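PDB 7KSF: Protease/Reverse transcriptase/ribonuclease H from Eastern chimpanzee simian foamy virus, which combines an aspartic protease, a reverse transcriptase and a ribonuclease H in one chain, consistent with roles in viral maturation and in copying the RNA genome into DNA. Local coordinates for residues 219-224 / 283-288. The protein carries 1 engineered substitution. Numbering follows the deposited sequence.
Sequences KTIPLT and GFLNSP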
loop_
_atom_site.group_PDB
_atom_site.type_symbol
_atom_site.label_atom_id
_atom_site.label_comp_id
_atom_site.label_asym_id
_atom_site.label_seq_id
_atom_site.Cartn_x
_atom_site.Cartn_y
_atom_site.Cartn_z
ATOM N N LYS A 219 -1.440 -6.329 27.560
ATOM C CA LYS A 219 -0.615 -7.012 28.551
ATOM C C LYS A 219 -1.460 -7.803 29.543
ATOM O O LYS A 219 -0.960 -8.760 30.145
ATOM C CB LYS A 219 0.260 -6.004 29.298
ATOM C CG LYS A 219 -0.494 -5.204 30.350
ATOM C CD LYS A 219 0.389 -4.144 30.991
ATOM C CE LYS A 219 -0.379 -3.362 32.047
ATOM N NZ LYS A 219 0.438 -2.263 32.629
ATOM N N THR A 220 -2.726 -7.419 29.720
ATOM C CA THR A 220 -3.622 -8.132 30.622
ATOM C C THR A 220 -4.249 -9.339 29.938
ATOM O O THR A 220 -4.220 -10.452 30.474
ATOM C CB THR A 220 -4.713 -7.186 31.125
ATOM O OG1 THR A 220 -4.155 -6.266 32.073
ATOM C CG2 THR A 220 -5.841 -7.969 31.778
ATOM N N ILE A 221 -4.823 -9.106 28.753
ATOM C CA ILE A 221 -5.490 -10.186 27.967
ATOM C C ILE A 221 -4.426 -11.181 27.481
ATOM O O ILE A 221 -3.498 -10.749 26.770
ATOM C CB ILE A 221 -6.295 -9.593 26.793
ATOM C CG1 ILE A 221 -7.681 -9.119 27.237
ATOM C CG2 ILE A 221 -6.378 -10.583 25.641
ATOM C CD1 ILE A 221 -7.650 -8.026 28.277
ATOM N N PRO A 222 -4.522 -12.482 27.833
ATOM C CA PRO A 222 -3.542 -13.479 27.394
ATOM C C PRO A 222 -3.843 -13.954 25.965
ATOM O O PRO A 222 -4.976 -13.828 25.535
ATOM C CB PRO A 222 -3.771 -14.627 28.387
ATOM C CG PRO A 222 -5.248 -14.542 28.702
ATOM C CD PRO A 222 -5.569 -13.064 28.678
ATOM N N LEU A 223 -2.828 -14.482 25.273
ATOM C CA LEU A 223 -2.996 -14.976 23.879
ATOM C C LEU A 223 -3.706 -16.335 23.907
ATOM O O LEU A 223 -3.003 -17.366 23.916
ATOM C CB LEU A 223 -1.617 -15.085 23.219
ATOM C CG LEU A 223 -1.149 -13.840 22.467
ATOM C CD1 LEU A 223 -0.007 -14.177 21.522
ATOM C CD2 LEU A 223 -2.302 -13.203 21.707
ATOM N N THR A 224 -5.042 -16.321 23.922
ATOM C CA THR A 224 -5.843 -17.575 23.951
ATOM C C THR A 224 -6.834 -17.575 22.782
ATOM O O THR A 224 -8.046 -17.425 23.037
ATOM C CB THR A 224 -6.560 -17.743 25.297
ATOM O OG1 THR A 224 -7.744 -16.944 25.269
ATOM C CG2 THR A 224 -5.702 -17.343 26.476
ATOM N N GLY A 283 -6.265 -1.991 17.255
ATOM C CA GLY A 283 -5.227 -1.884 18.255
ATOM C C GLY A 283 -5.393 -2.818 19.435
ATOM O O GLY A 283 -4.498 -2.881 20.286
ATOM N N PHE A 284 -6.512 -3.537 19.514
ATOM C CA PHE A 284 -6.746 -4.525 20.556
ATOM C C PHE A 284 -5.918 -5.782 20.289
ATOM O O PHE A 284 -5.445 -6.018 19.173
ATOM C CB PHE A 284 -8.237 -4.870 20.637
ATOM C CG PHE A 284 -8.585 -5.845 21.730
ATOM C CD1 PHE A 284 -8.891 -7.164 21.429
ATOM C CD2 PHE A 284 -8.602 -5.446 23.054
ATOM C CE1 PHE A 284 -9.209 -8.062 22.431
ATOM C CE2 PHE A 284 -8.920 -6.339 24.061
ATOM C CZ PHE A 284 -9.226 -7.650 23.749
ATOM N N LEU A 285 -5.746 -6.592 21.335
ATOM C CA LEU A 285 -4.847 -7.737 21.249
ATOM C C LEU A 285 -5.405 -8.826 20.335
ATOM O O LEU A 285 -4.700 -9.329 19.456
ATOM C CB LEU A 285 -4.576 -8.296 22.646
ATOM C CG LEU A 285 -3.487 -9.364 22.737
ATOM C CD1 LEU A 285 -2.172 -8.842 22.171
ATOM C CD2 LEU A 285 -3.304 -9.837 24.169
ATOM N N ASN A 286 -6.669 -9.199 20.529
ATOM C CA ASN A 286 -7.260 -10.329 19.824
ATOM C C ASN A 286 -8.148 -9.926 18.651
ATOM O O ASN A 286 -8.696 -10.807 17.982
ATOM C CB ASN A 286 -8.069 -11.190 20.795
ATOM C CG ASN A 286 -7.197 -11.938 21.774
ATOM O OD1 ASN A 286 -5.997 -12.099 21.553
ATOM N ND2 ASN A 286 -7.792 -12.401 22.866
ATOM N N SER A 287 -8.310 -8.630 18.391
ATOM C CA SER A 287 -9.162 -8.200 17.283
ATOM C C SER A 287 -8.682 -8.708 15.928
ATOM O O SER A 287 -9.512 -9.229 15.165
ATOM C CB SER A 287 -9.297 -6.675 17.294
ATOM O OG SER A 287 -10.132 -6.244 18.352
ATOM N N PRO A 288 -7.398 -8.600 15.555
ATOM C CA PRO A 288 -6.988 -9.143 14.250
ATOM C C PRO A 288 -7.188 -10.644 14.128
ATOM O O PRO A 288 -7.555 -11.127 13.049
ATOM C CB PRO A 288 -5.502 -8.766 14.166
ATOM C CG PRO A 288 -5.355 -7.607 15.073
ATOM C CD PRO A 288 -6.289 -7.884 16.207
#
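I221 packs its side chain against three consecutive residues, F284, L285 and N286, and so makes the buried half of this contact. Its two branches divide the work. CG2, anti to the backbone N, lies 3.5 Å from CD2 of L285 and 3.6 Å from ND2 of N286, so that one methyl group touches both a leucine tip and a carboxamide. CG1 turns instead toward F284 and comes within 4.1 Å of the ring atom CZ, the two side chains crossing at about a right angle. The side chains of I221 and L285 lie alongside each other, running in opposite senses; chi1 of -171° sets CG of L285 anti to the backbone N, where it meets CD2 of L223, while its CD2 lies by I221. N218, in the short helix 215-218 just before the loop, touches the side chains of both F284 and L285 and extends this packed region.

The other half is looser and faces solvent. L223, the centre of an inverse gamma turn, offers only the methyl CD2, which sits 4.1 Å from CG of L285 and 3.9 Å from OD1 of N286. P222 is exposed and its CB is directed away from 283-288; its carbonyl O is 4.1 Å from ND2 of N286, too long for a bond.

The contact joins the loop between helices 215-218 and 231-237 to the turn leading into helix 287-299, within the reverse transcriptase part of the chain. A polar tie lies just beside it, where ND2 of N218 donates a hydrogen bond to the carbonyl O of G283. Between the two segments themselves the chemistry is almost wholly van der Waals: the amide of N286 meets mainly methyl groups, which implies that shape and burial around I221, rather than directional bonds, hold them together.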